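Local coordinates for protein ATP phosphoribosyltransferase (PDB 2VD3) that probably condenses ATP with 5-phosphoribose 1-diphosphate to give phosphoribosyl-ATP, the first and rate-controlling step of histidine biosynthesis, and binds histidine in its C-terminal domain, at residues E17-L22 with L89-A94; K31-V34 with F39-T42; E191-A194 with I199-E202; I223-L228 with V243-S248; R232-G237 with I268-A273. One frame throughout, in Å; residues are numbered along the deposited sequence.

Interaction 1 (E17-L22 with L89-A94); sequences EPAIRL and LKYGRA
Pro-18 lies over one face of the Tyr-91 ring, where helix 16-25 of the periplasmic-binding-protein-like catalytic part of HisG meets the loop between strands 84-88 and 94-101. The contact is a CH-pi one: Pro-18 CB stands 3.9 Å from the centroid of the Tyr-91 ring, 29° off its normal. It leans toward one side of the ring, with Pro-18 CB 3.5 Å from Tyr-91 CE2, and the two side chains cross at about a right angle. Further along the helix, Leu-22 and Leu-89 meet through methyl groups. Tyr-91 CG sits between its own backbone N and carbonyl carbon (chi1 78°), a turn that sends the ring toward the helix. Its hydroxyl is hydrogen-bonded to Ile-15 O, just ahead of the segment, which fixes the far end of the ring. A leucine in place of Tyr-91, lacking ring and hydroxyl, would probably leave Ile-15 O without this partner and Pro-18 CB without a face to rest on. Behind the first shell, Ile-70 of strand 68-72 backs Ala-19, Leu-89 and Tyr-91, while Ile-207 of helix 197-212 touches both leucines. Leu-22 CD2 lies 4.0 Å from Leu-89 CD2 and, almost evenly, 4.1 Å from Leu-89 CD1.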
# COMPACT_ATOMS: atom_id res chain seq x y z
N GLU A 17 -4.11 9.89 -14.69
CA GLU A 17 -5.50 9.51 -14.96
C GLU A 17 -6.26 10.40 -15.96
O GLU A 17 -6.92 9.88 -16.86
CB GLU A 17 -6.29 9.35 -13.66
CG GLU A 17 -6.35 7.93 -13.11
CD GLU A 17 -6.99 7.86 -11.73
OE1 GLU A 17 -6.75 8.79 -10.92
OE2 GLU A 17 -7.72 6.89 -11.44
N PRO A 18 -6.19 11.74 -15.80
CA PRO A 18 -6.88 12.59 -16.78
C PRO A 18 -6.35 12.45 -18.21
O PRO A 18 -7.13 12.58 -19.17
CB PRO A 18 -6.64 14.01 -16.25
CG PRO A 18 -6.24 13.85 -14.84
CD PRO A 18 -5.55 12.54 -14.74
N ALA A 19 -5.05 12.19 -18.35
CA ALA A 19 -4.42 11.92 -19.65
C ALA A 19 -4.97 10.63 -20.27
O ALA A 19 -5.25 10.57 -21.47
CB ALA A 19 -2.91 11.84 -19.51
N ILE A 20 -5.16 9.60 -19.44
CA ILE A 20 -5.76 8.36 -19.89
C ILE A 20 -7.22 8.58 -20.30
O ILE A 20 -7.64 8.11 -21.37
CB ILE A 20 -5.57 7.24 -18.83
CG1 ILE A 20 -4.10 6.82 -18.79
CG2 ILE A 20 -6.46 6.04 -19.11
CD1 ILE A 20 -3.68 6.00 -17.55
N ARG A 21 -7.96 9.34 -19.49
CA ARG A 21 -9.37 9.69 -19.79
C ARG A 21 -9.54 10.52 -21.07
O ARG A 21 -10.48 10.30 -21.83
CB ARG A 21 -10.02 10.43 -18.62
CG ARG A 21 -10.73 9.53 -17.62
CD ARG A 21 -11.39 10.36 -16.51
NE ARG A 21 -10.41 11.15 -15.76
CZ ARG A 21 -9.91 10.82 -14.57
NH1 ARG A 21 -10.29 9.70 -13.96
NH2 ARG A 21 -9.02 11.61 -13.98
N LEU A 22 -8.62 11.45 -21.29
CA LEU A 22 -8.64 12.29 -22.49
C LEU A 22 -8.44 11.48 -23.78
O LEU A 22 -9.19 11.63 -24.74
CB LEU A 22 -7.60 13.40 -22.36
CG LEU A 22 -7.03 14.09 -23.60
CD1 LEU A 22 -8.06 14.98 -24.26
CD2 LEU A 22 -5.80 14.91 -23.19
N LEU A 89 -3.66 21.39 -22.73
CA LEU A 89 -4.69 20.38 -22.42
C LEU A 89 -5.70 20.78 -21.35
O LEU A 89 -6.60 20.00 -21.02
CB LEU A 89 -4.04 19.03 -22.12
CG LEU A 89 -3.20 18.49 -23.28
CD1 LEU A 89 -2.44 17.25 -22.87
CD2 LEU A 89 -4.05 18.24 -24.52
N LYS A 90 -5.55 21.99 -20.82
CA LYS A 90 -6.54 22.64 -19.96
C LYS A 90 -6.83 21.96 -18.63
O LYS A 90 -7.85 22.21 -18.01
CB LYS A 90 -7.85 22.92 -20.73
CG LYS A 90 -7.80 24.23 -21.52
CD LYS A 90 -8.89 24.31 -22.58
CE LYS A 90 -10.26 24.64 -21.99
NZ LYS A 90 -11.37 24.23 -22.92
N TYR A 91 -5.90 21.12 -18.18
CA TYR A 91 -6.00 20.53 -16.85
C TYR A 91 -4.63 20.57 -16.18
O TYR A 91 -3.62 20.91 -16.82
CB TYR A 91 -6.56 19.10 -16.92
CG TYR A 91 -5.57 18.03 -17.36
CD1 TYR A 91 -5.30 17.81 -18.71
CD2 TYR A 91 -4.92 17.23 -16.42
CE1 TYR A 91 -4.40 16.81 -19.12
CE2 TYR A 91 -4.02 16.24 -16.80
CZ TYR A 91 -3.76 16.03 -18.15
OH TYR A 91 -2.87 15.04 -18.50
N GLY A 92 -4.59 20.25 -14.89
CA GLY A 92 -3.34 20.19 -14.15
C GLY A 92 -2.66 21.54 -14.06
O GLY A 92 -1.45 21.64 -14.16
N ARG A 93 -3.45 22.58 -13.88
CA ARG A 93 -2.93 23.93 -13.77
C ARG A 93 -2.45 24.23 -12.36
O ARG A 93 -3.06 23.82 -11.37
CB ARG A 93 -3.94 24.95 -14.28
CG ARG A 93 -4.32 24.62 -15.72
CD ARG A 93 -5.07 25.72 -16.40
NE ARG A 93 -5.01 25.51 -17.85
CZ ARG A 93 -5.69 26.22 -18.74
NH1 ARG A 93 -6.49 27.20 -18.36
NH2 ARG A 93 -5.55 25.95 -20.03
N ALA A 94 -1.32 24.93 -12.28
CA ALA A 94 -0.62 25.15 -11.03
C ALA A 94 0.38 26.26 -11.23
O ALA A 94 0.89 26.44 -12.33
CB ALA A 94 0.08 23.88 -10.57

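Interaction 2 (K31-V34 with F39-T42); sequences KDTV and FSKT
Thr-33 and Ser-40 join hydroxyl to hydroxyl at the closed end of a short antiparallel beta hairpin, formed where the chain leaves strand 30-31 and comes back as strand 39-42. Here the packing is close. Thr-33 OG1 donates to Ser-40 OG at 2.7 Å, and Thr-33 CG2 rests 3.7 Å from Ser-40 CB. With its OG anti to the backbone N (chi1 174°), Ser-40 can pass a bond on to Lys-41 O, meeting it in the carbonyl plane, on a lone pair. The same oxygen takes Lys-31 N at 2.7 Å in a nearly straight bond, but from above the carbonyl plane, so two donors grip it. The lysine side is looser. The extended chain of Lys-31 runs past Thr-42 O, and its NZ stays 5.0 Å from Lys-41 NZ, a spacing of like charges that Asp-32 nearby may ease. Asp-32 OD1 accepts from the backbone N of Arg-93 of a neighbouring subunit, so this hairpin is part of the assembly interface. Lys-31 O and Lys-41 N are joined through a water, which donates to Lys-31 O and accepts from Lys-41 N at 3.0 Å.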
# COMPACT_ATOMS: atom_id res chain seq x y z
N LYS A 31 -5.95 -0.13 -24.93
CA LYS A 31 -6.53 -1.38 -25.41
C LYS A 31 -5.77 -2.60 -24.91
O LYS A 31 -4.61 -2.82 -25.29
CB LYS A 31 -6.56 -1.41 -26.94
CG LYS A 31 -7.38 -2.54 -27.55
CD LYS A 31 -6.89 -2.86 -28.95
CE LYS A 31 -7.97 -3.55 -29.76
NZ LYS A 31 -7.39 -4.19 -30.97
N ASP A 32 -6.45 -3.40 -24.09
CA ASP A 32 -5.95 -4.71 -23.63
C ASP A 32 -4.67 -4.59 -22.82
O ASP A 32 -3.75 -5.42 -22.93
CB ASP A 32 -5.77 -5.67 -24.82
CG ASP A 32 -7.06 -5.96 -25.55
OD1 ASP A 32 -8.09 -6.14 -24.87
OD2 ASP A 32 -7.05 -6.02 -26.79
N THR A 33 -4.61 -3.54 -21.99
CA THR A 33 -3.43 -3.21 -21.21
C THR A 33 -3.18 -4.23 -20.11
O THR A 33 -3.90 -4.26 -19.11
CB THR A 33 -3.56 -1.82 -20.56
OG1 THR A 33 -4.05 -0.88 -21.52
CG2 THR A 33 -2.21 -1.35 -20.00
N VAL A 34 -2.17 -5.07 -20.33
CA VAL A 34 -1.70 -6.01 -19.31
C VAL A 34 -0.92 -5.23 -18.26
O VAL A 34 -0.21 -4.28 -18.57
CB VAL A 34 -0.81 -7.11 -19.92
CG1 VAL A 34 -0.65 -8.29 -18.94
CG2 VAL A 34 -1.37 -7.61 -21.24
N PHE A 39 4.51 -0.68 -22.03
CA PHE A 39 3.81 -0.27 -23.24
C PHE A 39 2.40 -0.83 -23.27
O PHE A 39 2.13 -1.85 -22.64
CB PHE A 39 4.58 -0.71 -24.49
CG PHE A 39 5.97 -0.17 -24.58
CD1 PHE A 39 7.05 -0.92 -24.12
CD2 PHE A 39 6.21 1.10 -25.10
CE1 PHE A 39 8.35 -0.42 -24.20
CE2 PHE A 39 7.50 1.61 -25.18
CZ PHE A 39 8.57 0.85 -24.73
N SER A 40 1.52 -0.16 -24.00
CA SER A 40 0.14 -0.62 -24.18
C SER A 40 -0.37 -0.23 -25.55
O SER A 40 -0.09 0.87 -26.03
CB SER A 40 -0.77 -0.01 -23.11
OG SER A 40 -2.13 -0.33 -23.36
N LYS A 41 -1.13 -1.12 -26.17
CA LYS A 41 -1.87 -0.77 -27.38
C LYS A 41 -3.03 0.18 -27.02
O LYS A 41 -3.42 0.31 -25.86
CB LYS A 41 -2.39 -2.02 -28.09
CG LYS A 41 -1.29 -3.04 -28.42
CD LYS A 41 -1.73 -4.08 -29.43
CE LYS A 41 -2.63 -5.13 -28.81
NZ LYS A 41 -2.97 -6.17 -29.81
N THR A 42 -3.56 0.86 -28.04
CA THR A 42 -4.73 1.72 -27.89
C THR A 42 -5.80 1.26 -28.87
O THR A 42 -5.58 0.31 -29.63
CB THR A 42 -4.40 3.21 -28.14
OG1 THR A 42 -4.04 3.40 -29.52
CG2 THR A 42 -3.25 3.66 -27.26
O HOH W 1 -1.68 -3.61 -24.58

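Interaction 3 (E191-A194 with I199-E202)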
# COMPACT_ATOMS: atom_id res chain seq x y z
N GLU A 191 11.32 15.61 -35.49
CA GLU A 191 11.59 14.63 -36.53
C GLU A 191 10.38 13.71 -36.72
O GLU A 191 10.10 13.29 -37.84
CB GLU A 191 12.85 13.83 -36.21
CG GLU A 191 13.62 13.34 -37.42
N SER A 192 9.68 13.40 -35.62
CA SER A 192 8.47 12.57 -35.69
C SER A 192 7.36 13.29 -36.45
O SER A 192 6.63 12.67 -37.24
CB SER A 192 7.96 12.21 -34.29
OG SER A 192 8.87 11.37 -33.61
N TYR A 193 7.23 14.59 -36.20
CA TYR A 193 6.15 15.36 -36.77
C TYR A 193 6.28 15.50 -38.27
O TYR A 193 5.30 15.29 -38.99
CB TYR A 193 6.00 16.74 -36.10
CG TYR A 193 4.78 17.47 -36.60
CD1 TYR A 193 3.58 17.42 -35.89
CD2 TYR A 193 4.80 18.15 -37.82
CE1 TYR A 193 2.44 18.07 -36.36
CE2 TYR A 193 3.68 18.80 -38.31
CZ TYR A 193 2.50 18.75 -37.58
OH TYR A 193 1.38 19.39 -38.06
N ALA A 194 7.47 15.85 -38.75
CA ALA A 194 7.72 15.98 -40.20
C ALA A 194 7.46 14.70 -40.99
O ALA A 194 7.04 14.75 -42.15
CB ALA A 194 9.13 16.48 -40.46
N ILE A 199 -1.05 10.82 -39.05
CA ILE A 199 -1.48 10.20 -37.80
C ILE A 199 -1.36 11.14 -36.60
O ILE A 199 -2.16 11.07 -35.67
CB ILE A 199 -0.71 8.87 -37.54
CG1 ILE A 199 -1.29 8.13 -36.33
CG2 ILE A 199 0.79 9.10 -37.37
CD1 ILE A 199 -2.73 7.73 -36.49
N ILE A 200 -0.36 12.03 -36.62
CA ILE A 200 -0.18 12.93 -35.49
C ILE A 200 -1.32 13.93 -35.44
O ILE A 200 -1.96 14.10 -34.40
CB ILE A 200 1.22 13.63 -35.48
CG1 ILE A 200 2.30 12.61 -35.09
CG2 ILE A 200 1.23 14.83 -34.53
CD1 ILE A 200 3.69 13.19 -34.93
N GLU A 201 -1.61 14.56 -36.59
CA GLU A 201 -2.75 15.48 -36.69
C GLU A 201 -4.08 14.77 -36.44
O GLU A 201 -5.04 15.39 -35.99
CB GLU A 201 -2.76 16.20 -38.04
CG GLU A 201 -1.64 17.23 -38.23
CD GLU A 201 -1.71 18.41 -37.25
OE1 GLU A 201 -0.63 18.86 -36.80
OE2 GLU A 201 -2.82 18.88 -36.95
N GLU A 202 -4.13 13.47 -36.74
CA GLU A 202 -5.33 12.68 -36.46
C GLU A 202 -5.59 12.60 -34.95
O GLU A 202 -6.70 12.86 -34.48
CB GLU A 202 -5.23 11.29 -37.09
CG GLU A 202 -6.49 10.46 -36.90
CD GLU A 202 -6.38 9.07 -37.50
OE1 GLU A 202 -5.56 8.87 -38.43
OE2 GLU A 202 -7.13 8.18 -37.05
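Tyr-193 OH meets Glu-201 OE1 at the edge of the phenol ring, the oxygen lying in the ring plane. The hydroxyl donates this hydrogen bond, modelled as very short at 2.4 Å; at this resolution the exact length carries little weight. Ring and carboxylate planes stand 80° apart, so the carboxylate is turned nearly square to the ring it serves. Tyr-193, with CG anti to its backbone N (chi1 -174°), brings its hydroxyl nearer to the second helix, while the Glu-201 chain folds at chi2 (-64°) to carry its carboxylate back across to the hydroxyl. OE1 also forms a salt bridge to Arg-204, so it has two partners, and the nearby arginine would probably favour the charged carboxylate. Nearer the backbone, Ile-200 approaches the ring obliquely, its CG2 3.8 Å from Tyr-193 CD1. The other branch of Ile-200 goes to the backbone instead, with CD1 3.8 Å from Ser-192 O. Ser-192 turns its hydroxyl elsewhere, to Asp-67 OD1. The contact thus links helix 190-195, which follows the long strand 173-188, to helix 197-212 across the short turn between them, and Ile-200 also packs against Ile-5 of strand 5-10 in the main sheet.

Interaction 4 (I223-L228 with V243-S248); sequences IDRKNL and VSEVLS
Arg-225 and Glu-245 make the charged half of a surface contact of the C-terminal domain, a ferredoxin-like alpha/beta fold whose antiparallel sheet carries strand 252-260 between strands 216-224 and 242-246. The charged pair is a weak one. Arg-225 NH2 lies 3.5 Å from Glu-245 OE2, and the N-H points at the oxygen at only 133°. The guanidinium and carboxylate planes are 50° apart, so the two groups do not lie flat in the paired, two-bond manner; a single amino nitrogen does the work. Arg-225 gets there by a chain extended from CG to NE, while Glu-245 folds at chi2 (81°) to bring its carboxylate round, and the two chains cross at about a right angle. Both residues are exposed, so solvent probably screens the attraction.

The apolar half belongs to Leu-228 and Val-243, which meet end-on through their methyl tips. Leu-228, in the first turn of helix 228-234, also touches Val-253 of the strand between. Leu-247 of a neighbouring subunit packs on both Leu-228 and Val-243.

Backbone bonding shapes the two segments separately: Asn-227 N to Asp-224 O closes the turn that leads from strand 216-224 into the helix. Strand 242-246 pairs with strands of other subunits, so the sheet continues across the interface. Of the two Val-243 methyls, CG2 has a torsion anti to the carbonyl carbon and CG1 anti to the backbone N, and Leu-228 CD1 sits 4.0 Å from each.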
# COMPACT_ATOMS: atom_id res chain seq x y z
N ILE A 223 -41.16 22.13 -25.52
CA ILE A 223 -41.86 23.41 -25.40
C ILE A 223 -43.13 23.41 -26.24
O ILE A 223 -43.17 22.85 -27.33
CB ILE A 223 -40.94 24.62 -25.78
CG1 ILE A 223 -41.58 25.95 -25.40
CG2 ILE A 223 -40.59 24.62 -27.25
CD1 ILE A 223 -41.61 26.24 -23.93
N ASP A 224 -44.18 24.03 -25.70
CA ASP A 224 -45.39 24.29 -26.47
C ASP A 224 -45.06 25.36 -27.51
O ASP A 224 -44.38 26.35 -27.19
CB ASP A 224 -46.55 24.71 -25.56
CG ASP A 224 -46.88 23.65 -24.51
OD1 ASP A 224 -47.87 22.90 -24.72
OD2 ASP A 224 -46.16 23.55 -23.50
N ARG A 225 -45.52 25.14 -28.74
CA ARG A 225 -45.20 25.98 -29.90
C ARG A 225 -45.46 27.48 -29.71
O ARG A 225 -44.75 28.31 -30.28
CB ARG A 225 -45.97 25.48 -31.12
CG ARG A 225 -45.35 25.83 -32.44
CD ARG A 225 -45.71 24.79 -33.47
NE ARG A 225 -44.83 24.85 -34.63
CZ ARG A 225 -44.61 23.83 -35.46
NH1 ARG A 225 -43.78 23.99 -36.48
NH2 ARG A 225 -45.22 22.67 -35.27
N LYS A 226 -46.47 27.82 -28.90
CA LYS A 226 -46.80 29.22 -28.60
C LYS A 226 -45.64 29.98 -27.94
O LYS A 226 -45.57 31.21 -28.02
CB LYS A 226 -48.07 29.30 -27.74
CG LYS A 226 -48.01 28.48 -26.45
CD LYS A 226 -49.36 28.40 -25.77
CE LYS A 226 -49.32 27.43 -24.60
NZ LYS A 226 -50.68 27.18 -24.04
N ASN A 227 -44.74 29.23 -27.31
CA ASN A 227 -43.59 29.80 -26.63
C ASN A 227 -42.24 29.53 -27.31
O ASN A 227 -41.19 29.94 -26.80
CB ASN A 227 -43.56 29.32 -25.18
CG ASN A 227 -44.75 29.82 -24.38
OD1 ASN A 227 -45.07 31.00 -24.41
ND2 ASN A 227 -45.40 28.91 -23.65
N LEU A 228 -42.27 28.87 -28.47
CA LEU A 228 -41.06 28.55 -29.24
C LEU A 228 -40.17 29.76 -29.55
O LEU A 228 -38.96 29.62 -29.69
CB LEU A 228 -41.42 27.80 -30.54
CG LEU A 228 -40.33 27.45 -31.57
CD1 LEU A 228 -39.27 26.50 -30.98
CD2 LEU A 228 -40.92 26.87 -32.85
N VAL A 243 -34.99 22.23 -33.84
CA VAL A 243 -36.40 22.12 -33.46
C VAL A 243 -37.06 20.92 -34.15
O VAL A 243 -37.02 20.80 -35.37
CB VAL A 243 -37.16 23.43 -33.79
CG1 VAL A 243 -38.62 23.35 -33.37
CG2 VAL A 243 -36.47 24.61 -33.13
N SER A 244 -37.69 20.06 -33.35
CA SER A 244 -38.30 18.83 -33.87
C SER A 244 -39.71 18.60 -33.31
O SER A 244 -40.05 19.11 -32.25
CB SER A 244 -37.40 17.63 -33.57
OG SER A 244 -36.17 17.73 -34.26
N GLU A 245 -40.51 17.83 -34.04
CA GLU A 245 -41.91 17.62 -33.67
C GLU A 245 -42.01 16.64 -32.50
O GLU A 245 -41.20 15.72 -32.38
CB GLU A 245 -42.70 17.09 -34.88
CG GLU A 245 -44.23 17.14 -34.74
CD GLU A 245 -44.83 18.52 -35.03
OE1 GLU A 245 -46.02 18.73 -34.71
OE2 GLU A 245 -44.12 19.40 -35.58
N VAL A 246 -43.00 16.88 -31.64
CA VAL A 246 -43.32 15.97 -30.54
C VAL A 246 -44.76 15.49 -30.72
O VAL A 246 -45.66 16.30 -30.94
CB VAL A 246 -43.13 16.65 -29.16
CG1 VAL A 246 -43.70 15.80 -28.03
CG2 VAL A 246 -41.67 16.95 -28.91
N LEU A 247 -44.97 14.18 -30.65
CA LEU A 247 -46.31 13.61 -30.80
C LEU A 247 -47.10 13.62 -29.49
O LEU A 247 -47.08 12.66 -28.72
CB LEU A 247 -46.25 12.19 -31.38
CG LEU A 247 -45.65 12.00 -32.78
CD1 LEU A 247 -45.75 10.54 -33.21
CD2 LEU A 247 -46.31 12.90 -33.83
N SER A 248 -47.80 14.74 -29.25
CA SER A 248 -48.61 14.92 -28.04
C SER A 248 -49.94 15.60 -28.36
O SER A 248 -50.30 15.77 -29.53
CB SER A 248 -47.84 15.75 -27.01
OG SER A 248 -47.78 17.11 -27.40

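Interaction 5 (R232-G237 with I268-A273); sequences RALMPG and INRLKA
Leu-234 and Leu-271 bring their branches together from matching torsions: in each, CG lies anti to the carbonyl carbon (chi1 -65° in both). Leu-234 CD1 is then 3.8 Å from Leu-271 CD2. The two methyls of Leu-234 divide their work. CD1 also comes down on the helix backbone, 3.5 Å from Arg-270 O, while CD2 lies 3.9 Å from Arg-270 CB and also touches its CG and CD, the two side chains crossing at about a right angle; the arginine then bends at chi3 and leads its charged end away. Met-235 adds a second approach to Leu-271: its CG is 4.0 Å from Leu-271 CD2, with the thioether beyond it bent round at chi2 and chi3. These residues join the end of helix 228-234 to helix 264-272, the two helices that cover one face of the four-stranded antiparallel sheet in this ferredoxin-like regulatory domain. Beneath them, Leu-221 of strand 216-224 touches both Met-235 and Leu-271, and Leu-267 touches Leu-234 and Met-235 from the second helix. An alanine here, in place of Leu-234, is likely to open a gap beside Leu-271 CD2 and leave the aliphatic stem of Arg-270 without its cover. Just past Met-235, the chain turns through Pro-236 to Gly-237, which has positive phi (63°) and touches the bound histidine.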
# COMPACT_ATOMS: atom_id res chain seq x y z
N ARG A 232 -35.91 30.55 -28.67
CA ARG A 232 -34.90 30.93 -29.67
C ARG A 232 -33.89 31.90 -29.07
O ARG A 232 -32.69 31.66 -29.13
CB ARG A 232 -35.54 31.64 -30.87
CG ARG A 232 -36.43 30.80 -31.75
CD ARG A 232 -37.07 31.65 -32.84
N ALA A 233 -34.40 32.98 -28.50
CA ALA A 233 -33.58 34.03 -27.90
C ALA A 233 -32.77 33.55 -26.69
O ALA A 233 -31.74 34.13 -26.37
CB ALA A 233 -34.43 35.25 -27.54
N LEU A 234 -33.25 32.50 -26.03
CA LEU A 234 -32.58 31.96 -24.84
C LEU A 234 -31.50 30.93 -25.19
O LEU A 234 -30.50 30.81 -24.48
CB LEU A 234 -33.59 31.35 -23.87
CG LEU A 234 -34.63 32.25 -23.18
CD1 LEU A 234 -35.61 31.40 -22.40
CD2 LEU A 234 -33.99 33.30 -22.27
N MET A 235 -31.72 30.20 -26.28
CA MET A 235 -30.81 29.15 -26.70
C MET A 235 -30.29 29.40 -28.11
O MET A 235 -30.72 28.73 -29.05
CB MET A 235 -31.50 27.78 -26.66
CG MET A 235 -32.02 27.35 -25.31
SD MET A 235 -31.65 25.62 -25.02
CE MET A 235 -32.86 24.78 -26.02
N PRO A 236 -29.34 30.35 -28.28
CA PRO A 236 -28.86 30.56 -29.65
C PRO A 236 -28.08 29.35 -30.17
O PRO A 236 -28.11 29.05 -31.36
CB PRO A 236 -27.94 31.79 -29.52
CG PRO A 236 -28.21 32.36 -28.17
CD PRO A 236 -28.66 31.23 -27.32
N GLY A 237 -27.39 28.64 -29.27
CA GLY A 237 -26.59 27.48 -29.63
C GLY A 237 -25.46 27.87 -30.56
O GLY A 237 -24.98 29.01 -30.53
N ILE A 268 -31.82 27.50 -17.24
CA ILE A 268 -32.87 26.64 -16.67
C ILE A 268 -34.03 27.46 -16.11
O ILE A 268 -35.18 27.22 -16.47
CB ILE A 268 -32.30 25.65 -15.60
CG1 ILE A 268 -31.40 24.60 -16.25
CG2 ILE A 268 -33.43 24.95 -14.83
CD1 ILE A 268 -30.32 24.04 -15.32
N ASN A 269 -33.72 28.43 -15.25
CA ASN A 269 -34.74 29.32 -14.67
C ASN A 269 -35.46 30.15 -15.73
O ASN A 269 -36.68 30.33 -15.67
CB ASN A 269 -34.13 30.24 -13.61
CG ASN A 269 -33.17 29.51 -12.68
OD1 ASN A 269 -33.17 28.28 -12.60
ND2 ASN A 269 -32.34 30.27 -11.97
N ARG A 270 -34.70 30.66 -16.70
CA ARG A 270 -35.25 31.39 -17.84
C ARG A 270 -36.11 30.50 -18.76
O ARG A 270 -37.13 30.95 -19.30
CB ARG A 270 -34.12 32.07 -18.62
CG ARG A 270 -33.94 33.55 -18.25
CD ARG A 270 -32.53 34.05 -18.55
NE ARG A 270 -31.75 34.31 -17.34
CZ ARG A 270 -31.40 35.52 -16.89
NH1 ARG A 270 -31.74 36.61 -17.57
NH2 ARG A 270 -30.70 35.64 -15.78
N LEU A 271 -35.71 29.25 -18.93
CA LEU A 271 -36.49 28.29 -19.73
C LEU A 271 -37.80 27.87 -19.04
O LEU A 271 -38.85 27.88 -19.68
CB LEU A 271 -35.66 27.05 -20.09
CG LEU A 271 -34.44 27.20 -21.01
CD1 LEU A 271 -33.62 25.91 -21.04
CD2 LEU A 271 -34.83 27.66 -22.41
N LYS A 272 -37.72 27.53 -17.75
CA LYS A 272 -38.89 27.12 -16.96
C LYS A 272 -39.97 28.20 -16.90
O LYS A 272 -41.16 27.90 -17.02
CB LYS A 272 -38.47 26.72 -15.54
CG LYS A 272 -37.66 25.43 -15.44
CD LYS A 272 -38.46 24.18 -15.78
CE LYS A 272 -39.49 23.85 -14.71
NZ LYS A 272 -40.44 22.82 -15.21
N ALA A 273 -39.54 29.45 -16.73
CA ALA A 273 -40.44 30.61 -16.68
C ALA A 273 -41.16 30.86 -18.01
O ALA A 273 -42.15 31.59 -18.06
CB ALA A 273 -39.66 31.84 -16.24

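Along the chain, interaction 2 is nested inside the loop closed by interaction 1; interaction 3 follows, and then 4 and 5, whose segments alternate. The first three belong to the catalytic part, their centres about 20 to 21 Å apart; helix 197-212, which carries one side of interaction 3, also packs on the leucines of interaction 1. That helix leads into strand 216-224 and the C-terminal domain, which binds histidine; there the centres of interactions 4 and 5 are about 14 Å apart and share helix 228-234. The hairpin of interaction 2 and interaction 4 lie about 48 Å apart, centre to centre, yet both touch the third subunit, consistent with histidine acting through the assembly.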